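Local coordinates for protein pyrroline carboxylate reductase (Plasmodium falciparum, PDB 2RCY) that binds NADP and, as its family suggests, probably reduces pyrroline-5-carboxylate to proline, at residues K79-G93 against M102-P114. Numbering follows the deposited sequence.
Sequences KPYLSSKLLISICGG and MVGSENKIVWVMP. With NAP (NADP nicotinamide-adenine-dinucleotide phosphate), chain G.
Trp111 reaches past the end of strand 86-89: its indole NE1 donates to Cys91 O at 2.8 Å, a bent bond with the acceptor 30° out of the ring plane. The ring edge also meets Ser89 O, which lies in plane 3.1 Å from CD1. With CG anti to the backbone N (chi1 180°), the indole extends along the backbone of residues 90-93, which follows the strand. Strands 86-89 and 108-113 run parallel, Leu87 and Ser89 each giving and taking a backbone bond. On one face Ile88 and Val110 lie side by side, pointing the same way, with CG2 of Ile88 3.6 Å from CG1 of Val110. On the other, Leu87 CD2 meets Val103 CG2 tip to tip, bringing the helix end onto the sheet, while Leu82 crosses Val103. A water lies 2.7 Å from both Leu82 O and Lys85 O and accepts from Lys108 N, linking the turn from Leu82 to Lys85 with the backbone of Lys108. At the far end Pro114 CG rests on Ile90 CG2 at 3.7 Å, and the selenium of Met113 sits 3.6 Å from C5N of the nicotinamide. This is a Rossmann-type beta-alpha-beta crossover, linked through helix 96-103. One peptide group takes the indole bond through Cys91 O and donates through Gly92 N to the ribose O2D of NADP at 2.8 Å, so Trp111 probably acts as a second-shell support for the cofactor.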
ATOM      1  N   LYS A  79     -50.249  15.607  -1.196  1.00 53.72           N
ATOM      2  CA  LYS A  79     -50.517  15.611   0.249  1.00 53.78           C
ATOM      3  C   LYS A  79     -52.007  15.560   0.648  1.00 53.73           C
ATOM      4  O   LYS A  79     -52.380  14.742   1.494  1.00 53.72           O
ATOM      5  CB  LYS A  79     -49.813  16.806   0.913  1.00 53.79           C
ATOM      6  CG  LYS A  79     -49.707  16.738   2.429  1.00 53.89           C
ATOM      7  CD  LYS A  79     -49.122  18.029   2.992  1.00 53.92           C
ATOM      8  CE  LYS A  79     -48.848  17.926   4.488  1.00 54.29           C
ATOM      9  NZ  LYS A  79     -50.093  17.849   5.304  1.00 54.35           N
ATOM     10  N   PRO A  80     -52.859  16.425   0.049  1.00 53.70           N
ATOM     11  CA  PRO A  80     -54.269  16.398   0.453  1.00 53.66           C
ATOM     12  C   PRO A  80     -55.101  15.285  -0.200  1.00 53.59           C
ATOM     13  O   PRO A  80     -56.254  15.076   0.185  1.00 53.62           O
ATOM     14  CB  PRO A  80     -54.777  17.770   0.003  1.00 53.67           C
ATOM     15  CG  PRO A  80     -53.962  18.085  -1.194  1.00 53.71           C
ATOM     16  CD  PRO A  80     -52.609  17.460  -0.975  1.00 53.67           C
ATOM     17  N   TYR A  81     -54.519  14.578  -1.167  1.00 53.48           N
ATOM     18  CA  TYR A  81     -55.239  13.549  -1.923  1.00 53.34           C
ATOM     19  C   TYR A  81     -55.003  12.128  -1.400  1.00 53.17           C
ATOM     20  O   TYR A  81     -55.488  11.157  -1.986  1.00 53.19           O
ATOM     21  CB  TYR A  81     -54.883  13.631  -3.413  1.00 53.44           C
ATOM     22  CG  TYR A  81     -54.990  15.021  -4.006  1.00 53.64           C
ATOM     23  CD1 TYR A  81     -53.850  15.795  -4.222  1.00 53.75           C
ATOM     24  CD2 TYR A  81     -56.231  15.564  -4.348  1.00 53.79           C
ATOM     25  CE1 TYR A  81     -53.940  17.074  -4.764  1.00 53.84           C
ATOM     26  CE2 TYR A  81     -56.332  16.843  -4.890  1.00 53.84           C
ATOM     27  CZ  TYR A  81     -55.182  17.591  -5.096  1.00 53.81           C
ATOM     28  OH  TYR A  81     -55.270  18.855  -5.632  1.00 53.77           O
ATOM     29  N   LEU A  82     -54.268  12.013  -0.294  1.00 52.92           N
ATOM     30  CA  LEU A  82     -53.907  10.711   0.276  1.00 52.64           C
ATOM     31  C   LEU A  82     -54.860  10.239   1.376  1.00 52.45           C
ATOM     32  O   LEU A  82     -54.557   9.285   2.099  1.00 52.44           O
ATOM     33  CB  LEU A  82     -52.471  10.743   0.808  1.00 52.64           C
ATOM     34  CG  LEU A  82     -51.321  10.696  -0.199  1.00 52.63           C
ATOM     35  CD1 LEU A  82     -50.045  11.173   0.462  1.00 52.65           C
ATOM     36  CD2 LEU A  82     -51.140   9.295  -0.777  1.00 52.65           C
ATOM     37  N   SER A  83     -56.008  10.904   1.489  1.00 52.15           N
ATOM     38  CA  SER A  83     -56.992  10.614   2.534  1.00 51.83           C
ATOM     39  C   SER A  83     -57.548   9.193   2.421  1.00 51.55           C
ATOM     40  O   SER A  83     -58.132   8.823   1.397  1.00 51.51           O
ATOM     41  CB  SER A  83     -58.130  11.637   2.493  1.00 51.89           C
ATOM     42  OG  SER A  83     -57.627  12.960   2.411  1.00 51.86           O
ATOM     43  N   SER A  84     -57.347   8.409   3.484  1.00 51.14           N
ATOM     44  CA  SER A  84     -57.789   7.004   3.573  1.00 50.72           C
ATOM     45  C   SER A  84     -57.053   6.042   2.629  1.00 50.39           C
ATOM     46  O   SER A  84     -57.400   4.860   2.545  1.00 50.39           O
ATOM     47  CB  SER A  84     -59.311   6.886   3.398  1.00 50.79           C
ATOM     48  N   LYS A  85     -56.029   6.547   1.944  1.00 49.89           N
ATOM     49  CA  LYS A  85     -55.306   5.777   0.930  1.00 49.34           C
ATOM     50  C   LYS A  85     -53.930   5.317   1.412  1.00 48.96           C
ATOM     51  O   LYS A  85     -53.363   5.895   2.344  1.00 48.95           O
ATOM     52  CB  LYS A  85     -55.183   6.589  -0.362  1.00 49.35           C
ATOM     53  CG  LYS A  85     -56.526   7.005  -0.939  1.00 49.28           C
ATOM     54  CD  LYS A  85     -56.387   7.615  -2.313  1.00 49.06           C
ATOM     55  CE  LYS A  85     -57.754   7.895  -2.910  1.00 49.09           C
ATOM     56  NZ  LYS A  85     -57.676   8.133  -4.373  1.00 49.09           N
ATOM     57  N   LEU A  86     -53.405   4.272   0.776  1.00 48.40           N
ATOM     58  CA  LEU A  86     -52.104   3.717   1.143  1.00 47.86           C
ATOM     59  C   LEU A  86     -50.983   4.261   0.262  1.00 47.43           C
ATOM     60  O   LEU A  86     -51.015   4.125  -0.962  1.00 47.33           O
ATOM     61  CB  LEU A  86     -52.132   2.184   1.094  1.00 47.89           C
ATOM     62  CG  LEU A  86     -50.892   1.424   1.580  1.00 47.81           C
ATOM     63  CD1 LEU A  86     -50.736   1.517   3.092  1.00 47.90           C
ATOM     64  CD2 LEU A  86     -50.957  -0.029   1.144  1.00 47.88           C
ATOM     65  N   LEU A  87     -49.996   4.880   0.903  1.00 46.96           N
ATOM     66  CA  LEU A  87     -48.810   5.373   0.220  1.00 46.44           C
ATOM     67  C   LEU A  87     -47.631   4.441   0.479  1.00 46.08           C
ATOM     68  O   LEU A  87     -47.238   4.228   1.629  1.00 45.97           O
ATOM     69  CB  LEU A  87     -48.472   6.795   0.681  1.00 46.47           C
ATOM     70  CG  LEU A  87     -47.193   7.446   0.139  1.00 46.36           C
ATOM     71  CD1 LEU A  87     -47.355   7.868  -1.317  1.00 46.26           C
ATOM     72  CD2 LEU A  87     -46.796   8.631   1.004  1.00 46.43           C
ATOM     73  N   ILE A  88     -47.081   3.880  -0.596  1.00 45.65           N
ATOM     74  CA  ILE A  88     -45.869   3.068  -0.492  1.00 45.25           C
ATOM     75  C   ILE A  88     -44.695   3.806  -1.141  1.00 44.83           C
ATOM     76  O   ILE A  88     -44.791   4.270  -2.279  1.00 44.77           O
ATOM     77  CB  ILE A  88     -46.058   1.594  -1.024  1.00 45.30           C
ATOM     78  CG1 ILE A  88     -45.514   1.397  -2.441  1.00 45.42           C
ATOM     79  CG2 ILE A  88     -47.514   1.137  -0.928  1.00 45.27           C
ATOM     80  CD1 ILE A  88     -44.160   0.730  -2.483  1.00 45.57           C
ATOM     81  N   SER A  89     -43.603   3.938  -0.395  1.00 44.38           N
ATOM     82  CA  SER A  89     -42.419   4.641  -0.883  1.00 43.91           C
ATOM     83  C   SER A  89     -41.264   3.675  -1.108  1.00 43.58           C
ATOM     84  O   SER A  89     -40.934   2.875  -0.230  1.00 43.49           O
ATOM     85  CB  SER A  89     -42.005   5.743   0.098  1.00 43.89           C
ATOM     86  OG  SER A  89     -40.880   6.456  -0.381  1.00 43.65           O
ATOM     87  N   ILE A  90     -40.664   3.749  -2.293  1.00 43.23           N
ATOM     88  CA  ILE A  90     -39.480   2.946  -2.613  1.00 42.92           C
ATOM     89  C   ILE A  90     -38.202   3.791  -2.622  1.00 42.74           C
ATOM     90  O   ILE A  90     -37.129   3.300  -2.979  1.00 42.69           O
ATOM     91  CB  ILE A  90     -39.629   2.147  -3.944  1.00 42.90           C
ATOM     92  CG1 ILE A  90     -39.784   3.087  -5.146  1.00 42.79           C
ATOM     93  CG2 ILE A  90     -40.787   1.153  -3.851  1.00 42.81           C
ATOM     94  CD1 ILE A  90     -39.428   2.457  -6.477  1.00 42.54           C
ATOM     95  N   CYS A  91     -38.332   5.054  -2.217  1.00 42.52           N
ATOM     96  CA  CYS A  91     -37.210   5.991  -2.168  1.00 42.38           C
ATOM     97  C   CYS A  91     -36.140   5.549  -1.178  1.00 42.16           C
ATOM     98  O   CYS A  91     -36.442   5.206  -0.033  1.00 42.11           O
ATOM     99  CB  CYS A  91     -37.693   7.402  -1.819  1.00 42.37           C
ATOM    100  SG  CYS A  91     -38.671   8.205  -3.106  1.00 42.65           S
ATOM    101  N   GLY A  92     -34.893   5.554  -1.640  1.00 41.99           N
ATOM    102  CA  GLY A  92     -33.752   5.171  -0.817  1.00 41.82           C
ATOM    103  C   GLY A  92     -33.362   6.252   0.169  1.00 41.68           C
ATOM    104  O   GLY A  92     -33.296   7.432  -0.183  1.00 41.63           O
ATOM    105  N   GLY A  93     -33.111   5.844   1.409  1.00 41.60           N
ATOM    106  CA  GLY A  93     -32.694   6.765   2.459  1.00 41.52           C
ATOM    107  C   GLY A  93     -33.843   7.391   3.226  1.00 41.46           C
ATOM    108  O   GLY A  93     -33.784   7.505   4.451  1.00 41.37           O
HETATM  109  N   MSE A 102     -43.152  14.788   5.138  1.00 45.23           N
HETATM  110  CA  MSE A 102     -43.483  15.196   3.771  1.00 45.29           C
HETATM  111  C   MSE A 102     -44.984  15.197   3.466  1.00 45.26           C
HETATM  112  O   MSE A 102     -45.466  16.066   2.735  1.00 45.28           O
HETATM  113  CB  MSE A 102     -42.742  14.317   2.757  1.00 45.30           C
HETATM  114  CG  MSE A 102     -41.264  14.641   2.614  1.00 45.43           C
HETATM  115 SE   MSE A 102     -40.303  13.347   1.516  0.80 45.43          SE
HETATM  116  CE  MSE A 102     -38.540  14.179   1.551  1.00 45.46           C
ATOM    117  N   VAL A 103     -45.715  14.227   4.016  1.00 45.18           N
ATOM    118  CA  VAL A 103     -47.151  14.087   3.727  1.00 45.15           C
ATOM    119  C   VAL A 103     -48.072  14.215   4.946  1.00 45.12           C
ATOM    120  O   VAL A 103     -49.269  14.472   4.798  1.00 45.17           O
ATOM    121  CB  VAL A 103     -47.482  12.769   2.961  1.00 45.15           C
ATOM    122  CG1 VAL A 103     -46.924  12.812   1.552  1.00 45.15           C
ATOM    123  CG2 VAL A 103     -46.976  11.543   3.709  1.00 45.10           C
ATOM    124  N   GLY A 104     -47.519  14.035   6.142  1.00 45.03           N
ATOM    125  CA  GLY A 104     -48.305  14.123   7.369  1.00 44.92           C
ATOM    126  C   GLY A 104     -48.393  12.802   8.107  1.00 44.84           C
ATOM    127  O   GLY A 104     -48.426  11.734   7.490  1.00 44.87           O
ATOM    128  N   SER A 105     -48.440  12.885   9.434  1.00 44.71           N
ATOM    129  CA  SER A 105     -48.473  11.707  10.299  1.00 44.55           C
ATOM    130  C   SER A 105     -49.809  10.965  10.244  1.00 44.45           C
ATOM    131  O   SER A 105     -49.889   9.800  10.638  1.00 44.42           O
ATOM    132  CB  SER A 105     -48.151  12.104  11.743  1.00 44.58           C
ATOM    133  N   GLU A 106     -50.845  11.644   9.753  1.00 44.30           N
ATOM    134  CA  GLU A 106     -52.197  11.083   9.672  1.00 44.12           C
ATOM    135  C   GLU A 106     -52.368  10.044   8.555  1.00 43.81           C
ATOM    136  O   GLU A 106     -53.295   9.230   8.597  1.00 43.80           O
ATOM    137  CB  GLU A 106     -53.244  12.204   9.540  1.00 44.23           C
ATOM    138  CG  GLU A 106     -53.317  12.893   8.167  1.00 44.75           C
ATOM    139  CD  GLU A 106     -52.268  13.986   7.964  1.00 45.53           C
ATOM    140  OE1 GLU A 106     -51.437  14.222   8.869  1.00 45.90           O
ATOM    141  OE2 GLU A 106     -52.279  14.616   6.884  1.00 45.71           O
ATOM    142  N   ASN A 107     -51.473  10.076   7.568  1.00 43.37           N
ATOM    143  CA  ASN A 107     -51.545   9.179   6.415  1.00 42.96           C
ATOM    144  C   ASN A 107     -51.023   7.766   6.690  1.00 42.57           C
ATOM    145  O   ASN A 107     -50.325   7.531   7.678  1.00 42.49           O
ATOM    146  CB  ASN A 107     -50.809   9.789   5.217  1.00 43.00           C
ATOM    147  CG  ASN A 107     -51.589  10.915   4.560  1.00 43.21           C
ATOM    148  OD1 ASN A 107     -52.754  10.751   4.194  1.00 43.35           O
ATOM    149  ND2 ASN A 107     -50.941  12.061   4.395  1.00 43.55           N
ATOM    150  N   LYS A 108     -51.382   6.834   5.808  1.00 42.12           N
ATOM    151  CA  LYS A 108     -50.884   5.460   5.858  1.00 41.72           C
ATOM    152  C   LYS A 108     -49.599   5.349   5.035  1.00 41.33           C
ATOM    153  O   LYS A 108     -49.629   5.406   3.797  1.00 41.21           O
ATOM    154  CB  LYS A 108     -51.940   4.479   5.337  1.00 41.76           C
ATOM    155  CG  LYS A 108     -53.147   4.309   6.248  1.00 41.78           C
ATOM    156  CD  LYS A 108     -54.199   3.413   5.609  1.00 41.82           C
ATOM    157  CE  LYS A 108     -55.293   3.028   6.598  1.00 42.09           C
ATOM    158  NZ  LYS A 108     -56.136   4.189   7.006  1.00 42.56           N
ATOM    159  N   ILE A 109     -48.473   5.201   5.730  1.00 40.76           N
ATOM    160  CA  ILE A 109     -47.159   5.208   5.083  1.00 40.24           C
ATOM    161  C   ILE A 109     -46.395   3.908   5.317  1.00 39.83           C
ATOM    162  O   ILE A 109     -46.164   3.499   6.460  1.00 39.77           O
ATOM    163  CB  ILE A 109     -46.301   6.425   5.531  1.00 40.28           C
ATOM    164  CG1 ILE A 109     -47.049   7.737   5.266  1.00 40.32           C
ATOM    165  CG2 ILE A 109     -44.948   6.431   4.813  1.00 40.11           C
ATOM    166  CD1 ILE A 109     -46.645   8.879   6.175  1.00 40.21           C
ATOM    167  N   VAL A 110     -46.011   3.268   4.218  1.00 39.28           N
ATOM    168  CA  VAL A 110     -45.185   2.064   4.259  1.00 38.82           C
ATOM    169  C   VAL A 110     -43.955   2.243   3.359  1.00 38.42           C
ATOM    170  O   VAL A 110     -44.073   2.655   2.204  1.00 38.36           O
ATOM    171  CB  VAL A 110     -46.009   0.776   3.916  1.00 38.82           C
ATOM    172  CG1 VAL A 110     -46.772   0.929   2.608  1.00 38.85           C
ATOM    173  CG2 VAL A 110     -45.126  -0.462   3.889  1.00 38.78           C
ATOM    174  N   TRP A 111     -42.779   1.958   3.911  1.00 37.97           N
ATOM    175  CA  TRP A 111     -41.520   2.125   3.190  1.00 37.54           C
ATOM    176  C   TRP A 111     -40.972   0.780   2.716  1.00 37.37           C
ATOM    177  O   TRP A 111     -40.460  -0.011   3.510  1.00 37.25           O
ATOM    178  CB  TRP A 111     -40.506   2.877   4.065  1.00 37.42           C
ATOM    179  CG  TRP A 111     -39.156   3.116   3.433  1.00 37.13           C
ATOM    180  CD1 TRP A 111     -38.876   3.254   2.102  1.00 36.94           C
ATOM    181  CD2 TRP A 111     -37.912   3.283   4.122  1.00 36.98           C
ATOM    182  NE1 TRP A 111     -37.533   3.473   1.920  1.00 36.93           N
ATOM    183  CE2 TRP A 111     -36.917   3.499   3.142  1.00 36.95           C
ATOM    184  CE3 TRP A 111     -37.537   3.258   5.473  1.00 36.86           C
ATOM    185  CZ2 TRP A 111     -35.572   3.694   3.470  1.00 37.11           C
ATOM    186  CZ3 TRP A 111     -36.199   3.453   5.797  1.00 36.96           C
ATOM    187  CH2 TRP A 111     -35.234   3.668   4.800  1.00 37.01           C
ATOM    188  N   VAL A 112     -41.091   0.537   1.413  1.00 37.19           N
ATOM    189  CA  VAL A 112     -40.667  -0.720   0.801  1.00 37.09           C
ATOM    190  C   VAL A 112     -39.364  -0.522   0.027  1.00 37.00           C
ATOM    191  O   VAL A 112     -39.214   0.450  -0.715  1.00 36.95           O
ATOM    192  CB  VAL A 112     -41.760  -1.283  -0.152  1.00 37.11           C
ATOM    193  CG1 VAL A 112     -41.357  -2.646  -0.712  1.00 37.00           C
ATOM    194  CG2 VAL A 112     -43.102  -1.384   0.564  1.00 37.22           C
HETATM  195  N   MSE A 113     -38.424  -1.446   0.213  1.00 36.84           N
HETATM  196  CA  MSE A 113     -37.162  -1.416  -0.517  1.00 36.74           C
HETATM  197  C   MSE A 113     -37.048  -2.606  -1.475  1.00 36.42           C
HETATM  198  O   MSE A 113     -36.812  -3.734  -1.039  1.00 36.27           O
HETATM  199  CB  MSE A 113     -35.975  -1.353   0.451  1.00 36.89           C
HETATM  200  CG  MSE A 113     -34.613  -1.158  -0.207  1.00 37.62           C
HETATM  201 SE   MSE A 113     -34.542   0.301  -1.505  0.80 40.01          SE
HETATM  202  CE  MSE A 113     -35.219   1.766  -0.406  1.00 38.86           C
ATOM    203  N   PRO A 114     -37.238  -2.352  -2.783  1.00 36.23           N
ATOM    204  CA  PRO A 114     -37.177  -3.371  -3.825  1.00 36.07           C
ATOM    205  C   PRO A 114     -35.816  -3.473  -4.518  1.00 35.88           C
ATOM    206  O   PRO A 114     -34.890  -2.730  -4.187  1.00 35.93           O
ATOM    207  CB  PRO A 114     -38.219  -2.875  -4.825  1.00 36.05           C
ATOM    208  CG  PRO A 114     -38.172  -1.368  -4.699  1.00 36.10           C
ATOM    209  CD  PRO A 114     -37.574  -1.031  -3.350  1.00 36.20           C
TER
HETATM  210  PA  NAP G 264     -34.523   7.160 -12.345  1.00 40.64           P
HETATM  211  O1A NAP G 264     -34.265   6.079 -13.365  1.00 40.88           O
HETATM  212  O2A NAP G 264     -33.890   8.519 -12.532  1.00 40.85           O
HETATM  213  O5B NAP G 264     -36.117   7.315 -12.178  1.00 41.57           O
HETATM  214  C5B NAP G 264     -36.747   8.557 -11.876  1.00 42.68           C
HETATM  215  C4B NAP G 264     -37.938   8.717 -12.812  1.00 43.48           C
HETATM  216  O4B NAP G 264     -38.891   9.636 -12.274  1.00 43.80           O
HETATM  217  C3B NAP G 264     -37.512   9.253 -14.171  1.00 43.84           C
HETATM  218  O3B NAP G 264     -37.848   8.299 -15.183  1.00 43.78           O
HETATM  219  C2B NAP G 264     -38.287  10.543 -14.367  1.00 44.19           C
HETATM  220  O2B NAP G 264     -38.844  10.636 -15.678  1.00 44.63           O
HETATM  221  C1B NAP G 264     -39.386  10.484 -13.314  1.00 44.21           C
HETATM  222  N9A NAP G 264     -39.747  11.814 -12.753  1.00 44.27           N
HETATM  223  C8A NAP G 264     -38.968  12.906 -12.685  1.00 44.34           C
HETATM  224  N7A NAP G 264     -39.661  13.912 -12.104  1.00 44.29           N
HETATM  225  C5A NAP G 264     -40.886  13.438 -11.802  1.00 44.40           C
HETATM  226  C6A NAP G 264     -42.011  13.995 -11.202  1.00 44.32           C
HETATM  227  N6A NAP G 264     -42.002  15.285 -10.786  1.00 44.34           N
HETATM  228  N1A NAP G 264     -43.118  13.236 -11.036  1.00 44.34           N
HETATM  229  C2A NAP G 264     -43.145  11.956 -11.443  1.00 44.31           C
HETATM  230  N3A NAP G 264     -42.072  11.395 -12.024  1.00 44.34           N
HETATM  231  C4A NAP G 264     -40.932  12.114 -12.212  1.00 44.37           C
HETATM  232  O3  NAP G 264     -34.106   6.612 -10.892  1.00 40.23           O
HETATM  233  PN  NAP G 264     -34.461   5.115 -10.415  1.00 39.23           P
HETATM  234  O1N NAP G 264     -33.190   4.304 -10.454  1.00 39.51           O
HETATM  235  O2N NAP G 264     -35.687   4.631 -11.152  1.00 39.61           O
HETATM  236  O5D NAP G 264     -34.833   5.312  -8.865  1.00 38.86           O
HETATM  237  C5D NAP G 264     -36.063   5.891  -8.440  1.00 37.93           C
HETATM  238  C4D NAP G 264     -36.255   5.599  -6.955  1.00 37.38           C
HETATM  239  O4D NAP G 264     -36.247   4.188  -6.726  1.00 36.99           O
HETATM  240  C3D NAP G 264     -35.146   6.198  -6.100  1.00 37.26           C
HETATM  241  O3D NAP G 264     -35.744   6.937  -5.033  1.00 37.18           O
HETATM  242  C2D NAP G 264     -34.362   5.014  -5.562  1.00 37.12           C
HETATM  243  O2D NAP G 264     -33.944   5.207  -4.208  1.00 37.08           O
HETATM  244  C1D NAP G 264     -35.348   3.861  -5.659  1.00 36.81           C
HETATM  245  N1N NAP G 264     -34.701   2.564  -5.889  1.00 36.59           N
HETATM  246  C2N NAP G 264     -34.035   2.320  -7.032  1.00 36.46           C
HETATM  247  C3N NAP G 264     -33.431   1.084  -7.250  1.00 36.40           C
HETATM  248  C7N NAP G 264     -32.699   0.817  -8.532  1.00 36.37           C
HETATM  249  O7N NAP G 264     -32.560   1.775  -9.446  1.00 36.32           O
HETATM  250  N7N NAP G 264     -32.232  -0.327  -8.755  1.00 35.95           N
HETATM  251  C4N NAP G 264     -33.519   0.096  -6.270  1.00 36.51           C
HETATM  252  C5N NAP G 264     -34.211   0.370  -5.096  1.00 36.51           C
HETATM  253  C6N NAP G 264     -34.798   1.624  -4.933  1.00 36.53           C
HETATM  254  P2B NAP G 264     -37.986  11.159 -16.942  1.00 44.98           P
HETATM  255  O1X NAP G 264     -39.040  11.480 -17.977  1.00 45.10           O
HETATM  256  O2X NAP G 264     -37.229  12.363 -16.429  1.00 45.14           O
HETATM  257  O3X NAP G 264     -37.110   9.986 -17.311  1.00 45.05           O
HETATM  258  O   HOH W   1     -53.721   7.774   4.198  1.00 55.36           O